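Local coordinates for protein polyketide synthase PksL (Bacillus subtilis, PDB 5E1V) that probably dehydrates beta-hydroxyacyl intermediates during bacillaene assembly, as the monomeric dehydratase domain of a trans-AT polyketide synthase split module, at residues A[119-124]-A[254-259]. Numbering follows the deposited sequence.
Sequences FEETLD and EFFNAS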
ATOM      1  N   PHE A 119       8.397 -11.546 -14.062  1.00 26.60           N
ATOM      2  CA  PHE A 119       7.049 -12.023 -14.213  1.00 29.25           C
ATOM      3  C   PHE A 119       6.825 -12.269 -15.696  1.00 31.67           C
ATOM      4  O   PHE A 119       7.285 -11.481 -16.521  1.00 35.20           O
ATOM      5  CB  PHE A 119       6.064 -10.934 -13.783  1.00 30.01           C
ATOM      6  CG  PHE A 119       6.132 -10.597 -12.327  1.00 26.12           C
ATOM      7  CD1 PHE A 119       5.573 -11.417 -11.395  1.00 25.53           C
ATOM      8  CD2 PHE A 119       6.806  -9.446 -11.896  1.00 27.35           C
ATOM      9  CE1 PHE A 119       5.667 -11.113 -10.043  1.00 23.75           C
ATOM     10  CE2 PHE A 119       6.835  -9.106 -10.547  1.00 23.67           C
ATOM     11  CZ  PHE A 119       6.284  -9.943  -9.635  1.00 19.95           C
ATOM     12  N   GLU A 120       6.125 -13.339 -16.010  1.00 35.86           N
ATOM     13  CA  GLU A 120       5.792 -13.723 -17.391  1.00 37.93           C
ATOM     14  C   GLU A 120       4.337 -13.500 -17.757  1.00 38.91           C
ATOM     15  O   GLU A 120       3.993 -13.353 -18.945  1.00 42.72           O
ATOM     16  CB  GLU A 120       6.093 -15.199 -17.585  1.00 40.12           C
ATOM     17  CG  GLU A 120       7.549 -15.522 -17.463  1.00 42.42           C
ATOM     18  CD  GLU A 120       7.847 -17.012 -17.401  1.00 49.97           C
ATOM     19  OE1 GLU A 120       6.919 -17.862 -17.329  1.00 48.03           O
ATOM     20  OE2 GLU A 120       9.053 -17.312 -17.421  1.00 57.17           O
ATOM     21  N   GLU A 121       3.469 -13.481 -16.752  1.00 38.26           N
ATOM     22  CA  GLU A 121       2.032 -13.323 -16.968  1.00 35.51           C
ATOM     23  C   GLU A 121       1.708 -12.075 -17.814  1.00 40.31           C
ATOM     24  O   GLU A 121       2.228 -10.961 -17.546  1.00 28.82           O
ATOM     25  CB  GLU A 121       1.350 -13.199 -15.597  1.00 42.07           C
ATOM     26  CG  GLU A 121       0.250 -14.197 -15.265  1.00 46.97           C
ATOM     27  CD  GLU A 121      -1.109 -13.767 -15.740  1.00 49.91           C
ATOM     28  OE1 GLU A 121      -1.173 -12.905 -16.632  1.00 58.66           O
ATOM     29  OE2 GLU A 121      -2.119 -14.293 -15.228  1.00 50.68           O
ATOM     30  N   THR A 122       0.846 -12.218 -18.837  1.00 43.49           N
ATOM     31  CA  THR A 122       0.273 -11.019 -19.509  1.00 42.40           C
ATOM     32  C   THR A 122      -1.248 -11.138 -19.603  1.00 45.31           C
ATOM     33  O   THR A 122      -1.809 -12.219 -19.418  1.00 50.25           O
ATOM     34  CB  THR A 122       0.873 -10.710 -20.911  1.00 41.67           C
ATOM     35  OG1 THR A 122       0.608 -11.787 -21.805  1.00 45.88           O
ATOM     36  CG2 THR A 122       2.374 -10.475 -20.863  1.00 37.74           C
ATOM     37  N   LEU A 123      -1.901 -10.016 -19.853  1.00 40.70           N
ATOM     38  CA  LEU A 123      -3.346  -9.954 -19.965  1.00 45.70           C
ATOM     39  C   LEU A 123      -3.786  -9.265 -21.269  1.00 43.50           C
ATOM     40  O   LEU A 123      -3.093  -8.417 -21.788  1.00 47.45           O
ATOM     41  CB  LEU A 123      -3.905  -9.163 -18.787  1.00 46.73           C
ATOM     42  CG  LEU A 123      -3.719  -9.814 -17.420  1.00 47.07           C
ATOM     43  CD1 LEU A 123      -4.274  -8.910 -16.332  1.00 46.69           C
ATOM     44  CD2 LEU A 123      -4.413 -11.162 -17.386  1.00 50.68           C
ATOM     45  N   ASP A 124      -4.949  -9.641 -21.776  1.00 43.41           N
ATOM     46  CA  ASP A 124      -5.584  -8.928 -22.890  1.00 47.23           C
ATOM     47  C   ASP A 124      -6.618  -8.022 -22.247  1.00 42.33           C
ATOM     48  O   ASP A 124      -7.728  -8.440 -21.979  1.00 45.55           O
ATOM     49  CB  ASP A 124      -6.251  -9.927 -23.860  1.00 46.36           C
ATOM     50  N   GLU A 254      -2.231  -8.175  -7.779  1.00 17.46           N
ATOM     51  CA  GLU A 254      -1.319  -8.410  -8.900  1.00 17.13           C
ATOM     52  C   GLU A 254      -1.290  -7.159  -9.743  1.00 15.86           C
ATOM     53  O   GLU A 254      -2.322  -6.742 -10.191  1.00 20.90           O
ATOM     54  CB  GLU A 254      -1.782  -9.626  -9.725  1.00 17.85           C
ATOM     55  CG  GLU A 254      -1.821 -10.878  -8.889  1.00 19.80           C
ATOM     56  CD  GLU A 254      -2.329 -12.047  -9.691  1.00 22.91           C
ATOM     57  OE1 GLU A 254      -1.513 -12.621 -10.481  1.00 26.75           O
ATOM     58  OE2 GLU A 254      -3.551 -12.306  -9.556  1.00 26.32           O
ATOM     59  N   PHE A 255      -0.130  -6.561  -9.942  1.00 17.16           N
ATOM     60  CA  PHE A 255      -0.028  -5.329 -10.673  1.00 18.08           C
ATOM     61  C   PHE A 255       0.434  -5.489 -12.115  1.00 19.65           C
ATOM     62  O   PHE A 255       1.453  -6.079 -12.395  1.00 20.35           O
ATOM     63  CB  PHE A 255       0.792  -4.308  -9.920  1.00 17.42           C
ATOM     64  CG  PHE A 255       0.316  -4.090  -8.516  1.00 17.48           C
ATOM     65  CD1 PHE A 255       0.802  -4.905  -7.472  1.00 17.28           C
ATOM     66  CD2 PHE A 255      -0.542  -3.082  -8.205  1.00 18.09           C
ATOM     67  CE1 PHE A 255       0.403  -4.699  -6.168  1.00 18.47           C
ATOM     68  CE2 PHE A 255      -0.971  -2.913  -6.905  1.00 16.19           C
ATOM     69  CZ  PHE A 255      -0.482  -3.686  -5.890  1.00 18.20           C
ATOM     70  N   PHE A 256      -0.323  -4.864 -13.021  1.00 19.67           N
ATOM     71  CA  PHE A 256       0.010  -4.831 -14.435  1.00 21.83           C
ATOM     72  C   PHE A 256       0.133  -3.425 -15.029  1.00 21.82           C
ATOM     73  O   PHE A 256      -0.653  -2.525 -14.685  1.00 23.47           O
ATOM     74  CB  PHE A 256      -1.112  -5.565 -15.200  1.00 23.13           C
ATOM     75  CG  PHE A 256      -1.251  -6.998 -14.837  1.00 25.74           C
ATOM     76  CD1 PHE A 256      -2.013  -7.376 -13.767  1.00 24.80           C
ATOM     77  CD2 PHE A 256      -0.635  -7.973 -15.582  1.00 30.03           C
ATOM     78  CE1 PHE A 256      -2.132  -8.682 -13.408  1.00 25.33           C
ATOM     79  CE2 PHE A 256      -0.767  -9.295 -15.253  1.00 28.04           C
ATOM     80  CZ  PHE A 256      -1.527  -9.651 -14.157  1.00 27.16           C
ATOM     81  N   ASN A 257       1.078  -3.246 -15.960  1.00 23.06           N
ATOM     82  CA  ASN A 257       1.188  -1.962 -16.663  1.00 22.14           C
ATOM     83  C   ASN A 257       0.056  -1.778 -17.708  1.00 25.94           C
ATOM     84  O   ASN A 257      -0.745  -2.674 -17.963  1.00 25.15           O
ATOM     85  CB  ASN A 257       2.617  -1.677 -17.186  1.00 24.12           C
ATOM     86  CG  ASN A 257       3.072  -2.644 -18.280  1.00 25.75           C
ATOM     87  OD1 ASN A 257       2.237  -3.329 -18.884  1.00 26.46           O
ATOM     88  ND2 ASN A 257       4.398  -2.783 -18.454  1.00 24.13           N
ATOM     89  N   ALA A 258      -0.025  -0.596 -18.284  1.00 29.51           N
ATOM     90  CA  ALA A 258      -1.130  -0.276 -19.187  1.00 34.82           C
ATOM     91  C   ALA A 258      -1.085  -1.177 -20.441  1.00 35.23           C
ATOM     92  O   ALA A 258      -2.118  -1.446 -21.066  1.00 38.36           O
ATOM     93  CB  ALA A 258      -1.060   1.210 -19.562  1.00 33.71           C
ATOM     94  N   SER A 259       0.091  -1.690 -20.752  1.00 36.16           N
ATOM     95  CA  SER A 259       0.235  -2.649 -21.827  1.00 38.09           C
ATOM     96  C   SER A 259      -0.159  -4.104 -21.435  1.00 36.66           C
ATOM     97  O   SER A 259      -0.148  -4.991 -22.262  1.00 34.22           O
ATOM     98  CB  SER A 259       1.637  -2.519 -22.405  1.00 37.93           C
ATOM     99  OG  SER A 259       2.489  -3.463 -21.847  1.00 45.54           O
TER
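Leu123 and Glu121 reach Phe256 from an extended loop, residues 119-124, that passes over the end of strand 248-256 and the turn after it. The two segments meet through side chains alone. Backbone hydrogen bonds between Glu121 and Lys262 and between Leu123 and Gly260 fix the loop beside the hairpin.

Leu123 sets one methyl on the Phe256 ring. Its CD1 lies 3.5 Å from the ring centroid and only 7° off the ring normal, a CH-pi contact over the middle of the face. The branch carbon CG of Leu123 rests nearer the rim, 3.7 Å from CE2 of Phe256. The CB bond of Phe256 heads toward the loop, and with CG anti to the carbonyl carbon (chi1 -62°) the ring turns a face to Leu123.

Glu121 comes to the ring edge. Its chain is bent at chi2, and OE1 lies 3.9 Å from Phe256 CE2, with carboxylate and ring planes 64° apart. OE1 is buried here with no hydrogen-bond partner in the model. The other oxygen, OE2, forms a salt bridge with Arg236, which also pairs with Glu254. This shared arginine probably eases the like charges of the two glutamates.

With an alanine in place of Phe256, the Leu123 methyl would probably lose its aromatic platform, and a gap would be likely to open under the loop. The contact packs a connecting loop onto the beta-hairpin of strands 248-256 and 262-273, in the hotdog fold of polyketide synthase dehydratases.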